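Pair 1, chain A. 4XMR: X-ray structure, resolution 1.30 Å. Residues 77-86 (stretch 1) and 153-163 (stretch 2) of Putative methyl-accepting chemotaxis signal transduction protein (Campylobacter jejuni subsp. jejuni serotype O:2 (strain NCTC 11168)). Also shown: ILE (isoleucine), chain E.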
# COMPACT_ATOMS: atom_id res chain seq x y z
N ASN A 77 -8.76 -7.98 4.23
CA ASN A 77 -9.32 -8.84 3.18
C ASN A 77 -8.34 -9.96 2.78
O ASN A 77 -8.15 -10.24 1.60
CB ASN A 77 -9.77 -8.03 1.96
CG ASN A 77 -10.62 -8.84 1.01
OD1 ASN A 77 -11.36 -9.72 1.43
ND2 ASN A 77 -10.50 -8.56 -0.29
N ALA A 78 -7.73 -10.60 3.77
CA ALA A 78 -6.87 -11.75 3.49
C ALA A 78 -7.71 -12.94 2.99
O ALA A 78 -8.91 -13.01 3.26
CB ALA A 78 -6.08 -12.15 4.74
N LEU A 79 -7.08 -13.89 2.30
CA LEU A 79 -7.83 -15.04 1.80
C LEU A 79 -8.09 -16.05 2.91
O LEU A 79 -9.22 -16.51 3.08
CB LEU A 79 -7.08 -15.70 0.64
CG LEU A 79 -7.92 -16.74 -0.09
CD1 LEU A 79 -9.04 -16.05 -0.87
CD2 LEU A 79 -7.03 -17.58 -1.01
N ASN A 80 -7.05 -16.41 3.65
CA ASN A 80 -7.13 -17.34 4.76
C ASN A 80 -6.28 -16.78 5.89
O ASN A 80 -5.19 -16.25 5.64
CB ASN A 80 -6.52 -18.71 4.41
CG ASN A 80 -7.26 -19.44 3.30
OD1 ASN A 80 -8.47 -19.64 3.36
ND2 ASN A 80 -6.50 -19.90 2.33
N VAL A 81 -6.76 -16.91 7.12
CA VAL A 81 -5.98 -16.59 8.30
C VAL A 81 -6.19 -17.75 9.26
O VAL A 81 -7.33 -18.13 9.50
CB VAL A 81 -6.41 -15.25 8.93
CG1 VAL A 81 -5.63 -14.98 10.21
CG2 VAL A 81 -6.22 -14.11 7.95
N TYR A 82 -5.11 -18.32 9.81
CA TYR A 82 -5.24 -19.58 10.51
C TYR A 82 -4.17 -19.81 11.55
O TYR A 82 -3.09 -19.21 11.51
CB TYR A 82 -5.25 -20.75 9.51
CG TYR A 82 -4.18 -20.70 8.45
CD1 TYR A 82 -4.41 -20.01 7.27
CD2 TYR A 82 -2.96 -21.34 8.61
CE1 TYR A 82 -3.45 -19.95 6.27
CE2 TYR A 82 -1.99 -21.30 7.62
CZ TYR A 82 -2.24 -20.60 6.46
OH TYR A 82 -1.27 -20.57 5.48
N LEU A 83 -4.48 -20.70 12.49
CA LEU A 83 -3.52 -21.17 13.48
C LEU A 83 -3.38 -22.68 13.36
O LEU A 83 -4.34 -23.42 13.61
CB LEU A 83 -3.96 -20.77 14.89
CG LEU A 83 -3.00 -21.15 16.03
CD1 LEU A 83 -1.65 -20.45 15.89
CD2 LEU A 83 -3.64 -20.87 17.40
N GLY A 84 -2.20 -23.13 12.94
CA GLY A 84 -1.92 -24.56 12.88
C GLY A 84 -1.38 -25.09 14.19
O GLY A 84 -0.46 -24.52 14.75
N LEU A 85 -1.94 -26.19 14.67
CA LEU A 85 -1.53 -26.78 15.96
C LEU A 85 -0.59 -27.98 15.78
O LEU A 85 -0.57 -28.60 14.72
CB LEU A 85 -2.76 -27.20 16.76
CG LEU A 85 -3.83 -26.11 16.96
CD1 LEU A 85 -5.06 -26.65 17.69
CD2 LEU A 85 -3.26 -24.89 17.68
N ASN A 86 0.16 -28.33 16.83
CA ASN A 86 1.06 -29.49 16.76
C ASN A 86 0.32 -30.81 16.56
O ASN A 86 0.89 -31.76 16.02
CB ASN A 86 1.98 -29.58 17.98
CG ASN A 86 2.87 -30.82 17.96
OD1 ASN A 86 3.73 -30.98 17.09
ND2 ASN A 86 2.65 -31.72 18.92
N ILE A 153 5.48 -23.26 22.65
CA ILE A 153 4.86 -23.21 21.34
C ILE A 153 3.37 -23.49 21.45
O ILE A 153 2.94 -24.46 22.07
CB ILE A 153 5.54 -24.19 20.34
CG1 ILE A 153 4.97 -24.03 18.94
CG2 ILE A 153 5.43 -25.65 20.81
CD1 ILE A 153 5.29 -22.68 18.32
N ILE A 154 2.58 -22.59 20.88
CA ILE A 154 1.13 -22.77 20.80
C ILE A 154 0.75 -23.31 19.42
O ILE A 154 -0.12 -24.17 19.28
CB ILE A 154 0.40 -21.43 21.07
CG1 ILE A 154 0.71 -20.93 22.48
CG2 ILE A 154 -1.11 -21.57 20.84
CD1 ILE A 154 0.48 -21.97 23.57
N GLY A 155 1.42 -22.80 18.40
CA GLY A 155 1.13 -23.24 17.05
C GLY A 155 1.78 -22.29 16.09
O GLY A 155 2.57 -21.43 16.49
N VAL A 156 1.45 -22.45 14.82
CA VAL A 156 1.99 -21.58 13.78
C VAL A 156 0.86 -20.80 13.13
O VAL A 156 -0.09 -21.37 12.59
CB VAL A 156 2.78 -22.37 12.72
CG1 VAL A 156 3.22 -21.44 11.61
CG2 VAL A 156 3.98 -23.07 13.38
N LEU A 157 0.96 -19.48 13.21
CA LEU A 157 0.03 -18.57 12.55
C LEU A 157 0.37 -18.49 11.07
O LEU A 157 1.55 -18.37 10.71
CB LEU A 157 0.17 -17.19 13.16
CG LEU A 157 -0.59 -16.06 12.48
CD1 LEU A 157 -2.10 -16.24 12.67
CD2 LEU A 157 -0.13 -14.72 13.04
N GLY A 158 -0.65 -18.52 10.21
CA GLY A 158 -0.47 -18.30 8.80
C GLY A 158 -1.47 -17.30 8.26
O GLY A 158 -2.64 -17.26 8.68
N VAL A 159 -0.99 -16.47 7.33
CA VAL A 159 -1.81 -15.49 6.63
C VAL A 159 -1.58 -15.66 5.14
O VAL A 159 -0.44 -15.55 4.67
CB VAL A 159 -1.44 -14.05 7.06
CG1 VAL A 159 -2.19 -13.02 6.22
CG2 VAL A 159 -1.69 -13.85 8.56
N ASP A 160 -2.65 -15.95 4.39
CA ASP A 160 -2.54 -16.14 2.95
C ASP A 160 -3.08 -14.92 2.23
O ASP A 160 -4.25 -14.53 2.41
CB ASP A 160 -3.35 -17.35 2.45
CG ASP A 160 -2.87 -18.68 3.00
OD1 ASP A 160 -1.76 -18.77 3.56
OD2 ASP A 160 -3.63 -19.66 2.84
N ILE A 161 -2.22 -14.31 1.41
CA ILE A 161 -2.62 -13.20 0.56
C ILE A 161 -2.52 -13.67 -0.90
O ILE A 161 -1.49 -14.21 -1.29
CB ILE A 161 -1.69 -11.96 0.78
CG1 ILE A 161 -1.58 -11.60 2.28
CG2 ILE A 161 -2.14 -10.79 -0.09
CD1 ILE A 161 -2.89 -11.22 2.95
N PRO A 162 -3.58 -13.50 -1.70
CA PRO A 162 -3.48 -13.95 -3.10
C PRO A 162 -2.32 -13.26 -3.81
O PRO A 162 -2.16 -12.04 -3.70
CB PRO A 162 -4.81 -13.50 -3.71
CG PRO A 162 -5.75 -13.44 -2.55
CD PRO A 162 -4.90 -12.92 -1.41
N SER A 163 -1.51 -14.03 -4.52
CA SER A 163 -0.42 -13.44 -5.29
C SER A 163 -0.96 -12.49 -6.36
O SER A 163 -0.27 -11.56 -6.78
CB SER A 163 0.51 -14.52 -5.87
OG SER A 163 -0.22 -15.51 -6.56
N ILE E . -2.65 -22.12 2.31
CA ILE E . -2.38 -23.10 3.35
C ILE E . -1.97 -24.40 2.68
O ILE E . -1.29 -25.23 3.28
CB ILE E . -3.61 -23.30 4.28
CG1 ILE E . -3.20 -24.06 5.55
CG2 ILE E . -4.75 -24.00 3.55
CD1 ILE E . -4.26 -24.06 6.63
OXT ILE E . -2.28 -24.62 1.51
O HOH W 1 0.92 -26.55 18.38

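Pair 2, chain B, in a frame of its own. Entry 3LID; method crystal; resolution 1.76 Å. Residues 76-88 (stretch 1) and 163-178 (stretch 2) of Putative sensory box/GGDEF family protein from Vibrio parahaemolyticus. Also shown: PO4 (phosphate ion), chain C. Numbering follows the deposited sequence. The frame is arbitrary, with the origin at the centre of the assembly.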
# COMPACT_ATOMS: atom_id res chain seq x y z
N GLN B 76 4.64 -11.55 -8.54
CA GLN B 76 3.69 -10.94 -7.61
C GLN B 76 3.33 -9.47 -7.92
O GLN B 76 2.25 -9.03 -7.52
CB GLN B 76 4.22 -11.06 -6.16
CG GLN B 76 4.19 -12.50 -5.68
CD GLN B 76 2.75 -12.99 -5.53
OE1 GLN B 76 2.29 -13.88 -6.28
NE2 GLN B 76 2.04 -12.38 -4.68
N LYS B 77 4.29 -8.73 -8.48
CA LYS B 77 4.19 -7.33 -9.00
C LYS B 77 4.04 -6.25 -7.89
O LYS B 77 4.41 -5.09 -8.14
CB LYS B 77 3.06 -7.15 -10.03
CG LYS B 77 3.26 -8.17 -11.15
CD LYS B 77 2.09 -8.00 -12.15
CE LYS B 77 2.03 -9.18 -13.05
NZ LYS B 77 3.04 -9.04 -14.06
N LEU B 78 3.52 -6.61 -6.72
CA LEU B 78 3.20 -5.61 -5.74
C LEU B 78 4.36 -5.26 -4.79
O LEU B 78 4.19 -4.37 -3.94
CB LEU B 78 1.96 -6.00 -4.88
CG LEU B 78 2.05 -7.38 -4.19
CD1 LEU B 78 2.73 -7.17 -2.92
CD2 LEU B 78 0.60 -7.94 -3.89
N TYR B 79 5.47 -5.95 -4.94
CA TYR B 79 6.70 -5.58 -4.15
C TYR B 79 7.63 -4.71 -4.95
O TYR B 79 8.06 -5.11 -6.03
CB TYR B 79 7.45 -6.82 -3.66
CG TYR B 79 6.58 -7.73 -2.87
CD1 TYR B 79 6.21 -7.41 -1.58
CD2 TYR B 79 6.04 -8.92 -3.46
CE1 TYR B 79 5.38 -8.24 -0.83
CE2 TYR B 79 5.22 -9.75 -2.70
CZ TYR B 79 4.84 -9.37 -1.43
OH TYR B 79 4.01 -10.18 -0.68
N LYS B 80 7.88 -3.50 -4.46
CA LYS B 80 8.80 -2.59 -5.10
C LYS B 80 10.28 -2.96 -4.72
O LYS B 80 11.18 -2.78 -5.51
CB LYS B 80 8.45 -1.17 -4.67
CG LYS B 80 9.28 -0.17 -5.45
CD LYS B 80 8.51 1.14 -5.59
CE LYS B 80 9.25 2.11 -6.46
NZ LYS B 80 10.48 2.57 -5.75
N GLN B 81 10.46 -3.56 -3.56
CA GLN B 81 11.76 -4.09 -3.17
C GLN B 81 11.57 -5.27 -2.32
O GLN B 81 10.59 -5.38 -1.63
CB GLN B 81 12.52 -3.05 -2.24
CG GLN B 81 12.77 -1.72 -2.94
CD GLN B 81 13.54 -0.79 -2.00
OE1 GLN B 81 12.97 0.12 -1.35
NE2 GLN B 81 14.82 -1.07 -1.88
N ILE B 82 12.58 -6.17 -2.32
CA ILE B 82 12.62 -7.32 -1.44
C ILE B 82 14.08 -7.34 -0.97
O ILE B 82 14.99 -7.36 -1.81
CB ILE B 82 12.32 -8.63 -2.17
CG1 ILE B 82 10.86 -8.53 -2.74
CG2 ILE B 82 12.45 -9.85 -1.17
CD1 ILE B 82 10.54 -9.79 -3.60
N ARG B 83 14.27 -7.25 0.35
CA ARG B 83 15.62 -7.09 0.88
C ARG B 83 15.87 -7.99 2.06
O ARG B 83 14.98 -8.41 2.81
CB ARG B 83 15.75 -5.69 1.43
CG ARG B 83 15.84 -4.64 0.28
CD ARG B 83 15.97 -3.18 0.84
NE ARG B 83 14.66 -2.82 1.46
CZ ARG B 83 14.45 -1.64 2.06
NH1 ARG B 83 15.46 -0.72 2.15
NH2 ARG B 83 13.23 -1.34 2.53
N PHE B 84 17.16 -8.24 2.27
CA PHE B 84 17.58 -8.84 3.52
C PHE B 84 18.58 -7.83 4.13
O PHE B 84 19.51 -7.36 3.44
CB PHE B 84 18.32 -10.19 3.31
CG PHE B 84 18.64 -10.85 4.61
CD1 PHE B 84 17.63 -11.50 5.33
CD2 PHE B 84 19.93 -10.69 5.18
CE1 PHE B 84 17.89 -12.06 6.56
CE2 PHE B 84 20.22 -11.28 6.50
CZ PHE B 84 19.16 -11.98 7.14
N LEU B 85 18.32 -7.42 5.38
CA LEU B 85 19.22 -6.53 6.16
C LEU B 85 19.88 -7.39 7.22
O LEU B 85 19.26 -8.25 7.84
CB LEU B 85 18.42 -5.39 6.87
CG LEU B 85 18.02 -4.20 5.97
CD1 LEU B 85 17.17 -4.59 4.76
CD2 LEU B 85 17.12 -3.24 6.90
N ASP B 86 21.16 -7.12 7.48
CA ASP B 86 21.77 -7.91 8.56
C ASP B 86 21.39 -7.35 9.92
O ASP B 86 20.60 -6.36 10.00
CB ASP B 86 23.29 -7.97 8.31
CG ASP B 86 24.01 -6.63 8.49
OD1 ASP B 86 23.51 -5.60 9.04
OD2 ASP B 86 25.21 -6.58 8.02
N THR B 87 21.96 -7.93 10.99
CA THR B 87 21.50 -7.47 12.31
C THR B 87 21.88 -6.05 12.61
O THR B 87 21.27 -5.41 13.45
CB THR B 87 22.00 -8.38 13.47
OG1 THR B 87 23.44 -8.41 13.40
CG2 THR B 87 21.46 -9.78 13.29
N SER B 88 22.87 -5.49 11.92
CA SER B 88 23.24 -4.09 12.13
C SER B 88 22.38 -3.11 11.35
O SER B 88 22.51 -1.88 11.51
CB SER B 88 24.75 -3.88 11.81
OG SER B 88 24.93 -3.91 10.39
N VAL B 163 19.71 -18.11 16.27
CA VAL B 163 20.51 -16.94 16.32
C VAL B 163 20.05 -16.01 15.16
O VAL B 163 20.09 -16.41 14.00
CB VAL B 163 22.01 -17.29 16.10
CG1 VAL B 163 22.87 -16.02 16.09
CG2 VAL B 163 22.46 -18.32 17.25
N ARG B 164 19.64 -14.81 15.54
CA ARG B 164 19.14 -13.88 14.52
C ARG B 164 20.24 -13.53 13.53
O ARG B 164 21.39 -13.18 13.92
CB ARG B 164 18.65 -12.60 15.21
CG ARG B 164 17.90 -11.71 14.16
CD ARG B 164 17.24 -10.52 14.91
NE ARG B 164 16.14 -11.11 15.68
CZ ARG B 164 15.24 -10.39 16.34
NH1 ARG B 164 15.26 -9.08 16.29
NH2 ARG B 164 14.25 -11.03 16.98
N GLN B 165 19.93 -13.68 12.24
CA GLN B 165 20.86 -13.33 11.14
C GLN B 165 20.60 -11.95 10.52
O GLN B 165 21.46 -11.35 9.88
CB GLN B 165 20.76 -14.39 10.02
CG GLN B 165 21.09 -15.82 10.58
CD GLN B 165 22.55 -15.84 11.17
OE1 GLN B 165 23.50 -15.59 10.43
NE2 GLN B 165 22.70 -16.17 12.46
N GLY B 166 19.39 -11.47 10.72
CA GLY B 166 19.00 -10.22 10.03
C GLY B 166 17.46 -10.19 9.89
O GLY B 166 16.73 -10.87 10.57
N TYR B 167 17.04 -9.40 8.91
CA TYR B 167 15.60 -9.12 8.74
C TYR B 167 15.25 -9.24 7.29
O TYR B 167 15.91 -8.64 6.44
CB TYR B 167 15.31 -7.67 9.20
CG TYR B 167 15.74 -7.50 10.64
CD1 TYR B 167 14.84 -7.77 11.68
CD2 TYR B 167 17.03 -7.09 10.95
CE1 TYR B 167 15.26 -7.69 13.04
CE2 TYR B 167 17.48 -7.01 12.29
CZ TYR B 167 16.55 -7.31 13.32
OH TYR B 167 16.97 -7.23 14.62
N LEU B 168 14.18 -9.98 7.02
CA LEU B 168 13.56 -9.91 5.68
C LEU B 168 12.63 -8.70 5.67
O LEU B 168 11.84 -8.54 6.59
CB LEU B 168 12.74 -11.17 5.49
CG LEU B 168 11.91 -11.20 4.22
CD1 LEU B 168 12.87 -11.30 3.01
CD2 LEU B 168 10.98 -12.46 4.21
N VAL B 169 12.71 -7.87 4.62
CA VAL B 169 11.88 -6.69 4.52
C VAL B 169 11.30 -6.66 3.13
O VAL B 169 12.03 -6.75 2.13
CB VAL B 169 12.72 -5.40 4.68
CG1 VAL B 169 11.82 -4.17 4.57
CG2 VAL B 169 13.42 -5.39 6.07
N LEU B 170 9.97 -6.50 3.05
CA LEU B 170 9.34 -6.47 1.73
C LEU B 170 8.59 -5.15 1.61
O LEU B 170 7.82 -4.84 2.48
CB LEU B 170 8.27 -7.64 1.65
CG LEU B 170 8.77 -8.96 2.27
CD1 LEU B 170 7.62 -9.97 2.32
CD2 LEU B 170 9.92 -9.45 1.33
N ASN B 171 8.80 -4.41 0.56
CA ASN B 171 8.16 -3.09 0.41
C ASN B 171 6.98 -3.30 -0.51
O ASN B 171 7.14 -3.36 -1.73
CB ASN B 171 9.12 -2.06 -0.18
CG ASN B 171 10.08 -1.55 0.84
OD1 ASN B 171 10.59 -2.33 1.68
ND2 ASN B 171 10.31 -0.23 0.83
N VAL B 172 5.80 -3.30 0.10
CA VAL B 172 4.52 -3.37 -0.67
C VAL B 172 4.22 -1.98 -1.23
O VAL B 172 4.21 -0.97 -0.51
CB VAL B 172 3.40 -3.89 0.24
CG1 VAL B 172 2.04 -3.80 -0.54
CG2 VAL B 172 3.72 -5.36 0.74
N ASP B 173 4.06 -1.93 -2.53
CA ASP B 173 4.03 -0.68 -3.29
C ASP B 173 2.54 -0.19 -3.36
O ASP B 173 1.67 -0.74 -4.06
CB ASP B 173 4.53 -1.06 -4.67
CG ASP B 173 4.48 0.10 -5.67
OD1 ASP B 173 3.95 1.17 -5.39
OD2 ASP B 173 4.98 -0.12 -6.77
N ILE B 174 2.23 0.78 -2.50
CA ILE B 174 0.84 1.32 -2.46
C ILE B 174 0.43 2.02 -3.75
O ILE B 174 -0.75 1.96 -4.17
CB ILE B 174 0.74 2.29 -1.26
CG1 ILE B 174 1.00 1.54 0.09
CG2 ILE B 174 -0.64 3.00 -1.19
CD1 ILE B 174 -0.02 0.35 0.39
N GLU B 175 1.37 2.62 -4.49
CA GLU B 175 0.99 3.21 -5.77
C GLU B 175 0.54 2.15 -6.79
O GLU B 175 -0.42 2.33 -7.51
CB GLU B 175 2.21 3.96 -6.31
CG GLU B 175 1.99 4.52 -7.74
CD GLU B 175 3.25 5.25 -8.24
OE1 GLU B 175 4.35 4.66 -8.12
OE2 GLU B 175 3.14 6.40 -8.70
N TYR B 176 1.27 1.04 -6.83
CA TYR B 176 0.87 -0.06 -7.70
C TYR B 176 -0.55 -0.56 -7.26
O TYR B 176 -1.42 -0.75 -8.14
CB TYR B 176 1.85 -1.24 -7.54
CG TYR B 176 1.37 -2.46 -8.23
CD1 TYR B 176 1.51 -2.57 -9.63
CD2 TYR B 176 0.74 -3.50 -7.49
CE1 TYR B 176 1.00 -3.68 -10.31
CE2 TYR B 176 0.21 -4.62 -8.18
CZ TYR B 176 0.37 -4.69 -9.54
OH TYR B 176 -0.18 -5.83 -10.16
N LEU B 177 -0.71 -0.84 -5.96
CA LEU B 177 -1.98 -1.39 -5.51
C LEU B 177 -3.11 -0.39 -5.86
O LEU B 177 -4.19 -0.82 -6.25
CB LEU B 177 -2.07 -1.65 -4.04
CG LEU B 177 -1.22 -2.88 -3.67
CD1 LEU B 177 -1.30 -3.01 -2.09
CD2 LEU B 177 -1.72 -4.16 -4.40
N SER B 178 -2.88 0.92 -5.64
CA SER B 178 -3.88 1.95 -6.02
C SER B 178 -4.21 1.89 -7.49
O SER B 178 -5.39 2.00 -7.86
CB SER B 178 -3.34 3.37 -5.66
OG SER B 178 -3.21 3.35 -4.26
P PO4 C . 13.08 2.28 2.35
O1 PO4 C . 13.44 2.22 0.85
O2 PO4 C . 14.43 1.99 3.04
O3 PO4 C . 12.10 1.21 2.74
O4 PO4 C . 12.58 3.66 2.73
O HOH W 2 5.72 -2.69 -7.47
O HOH W 3 12.28 -4.29 0.89
O HOH W 4 19.28 -6.32 15.25
O HOH W 5 24.17 -10.03 10.93

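The sharpest difference lies at one matched pair of positions facing each other across the strands. In pair 1, Tyr82(A) sits opposite Gly158(A); in pair 2, Arg83(B) sits opposite Val169(B). The tyrosine, chi1 p, lays its ring across the neighbouring strand, so that Gly158(A) CA lies over one ring face, 3.9 Å from the ring centroid. An ideal CB on that glycine would come within 2.2 Å of Tyr82(A) CE2, so this ring position depends on the bare backbone. Arg83(B), chi1 m, takes another course and leaves room for a branched residue: its NH2 passes 3.8 Å from Val169(B) CG1.

Both long side chains nevertheless reach the next position on the same face of the sheet, where Asp160(A) and Asn171(B) superpose with side-chain centres 0.3 Å apart. Tyr82(A) OH donates to Asp160(A) OD1 at 2.7 Å, and Arg83(B) NH2 donates to Asn171(B) OD1 at 2.9 Å. Each arrangement also holds a small group. In pair 1, the isoleucine N donates to Asp160(A) OD2 at 2.7 Å, and the same OD2 accepts from Asn80(A) ND2 at 2.9 Å, while the ligand's CD1 lies over the Tyr82(A) ring face opposite Gly158(A). In pair 2, a phosphate, probably from the crystallisation liquor, accepts through O3 from Arg83(B) NH2 at 2.8 Å and Asn171(B) ND2 at 3.0 Å. A carboxylate thus meets an ammonium, and an amide with a guanidinium meets an anion.

The frame beneath is common: two antiparallel strands whose N-to-C directions differ by 155° in pair 1 and 148° in pair 2, superposing at 0.5 Å over 14 central residues. Paired backbone bonds recur in register, as in Gly158(A) N to Tyr82(A) O at 2.8 Å and Val169(B) N to Arg83(B) O at 3.0 Å.

On the other face, four matched positions are apolar in both: Val81(A), Leu83(A), Leu157(A) and Val159(A) match Ile82(B), Phe84(B), Leu168(B) and Leu170(B). At one pair the closest approach is shorter in pair 2, where both residues are larger: Val81(A) CG1 is 4.4 Å from Val159(A) CG2, whereas Ile82(B) CG2 is 3.6 Å from Leu170(B) CD2.

One matched position is glycine in both. An ideal CB on Gly155(A) would lie 2.4 Å from Gly84(A) O; on Gly166(B), it would lie 2.1 Å from Leu85(B) O and 2.5 Å from Phe84(B) CZ. The rule is to use glycine where the partner carbonyl crowds the backbone, and to choose the cross-strand pair together: a flat ring over glycine, or an arginine beside valine.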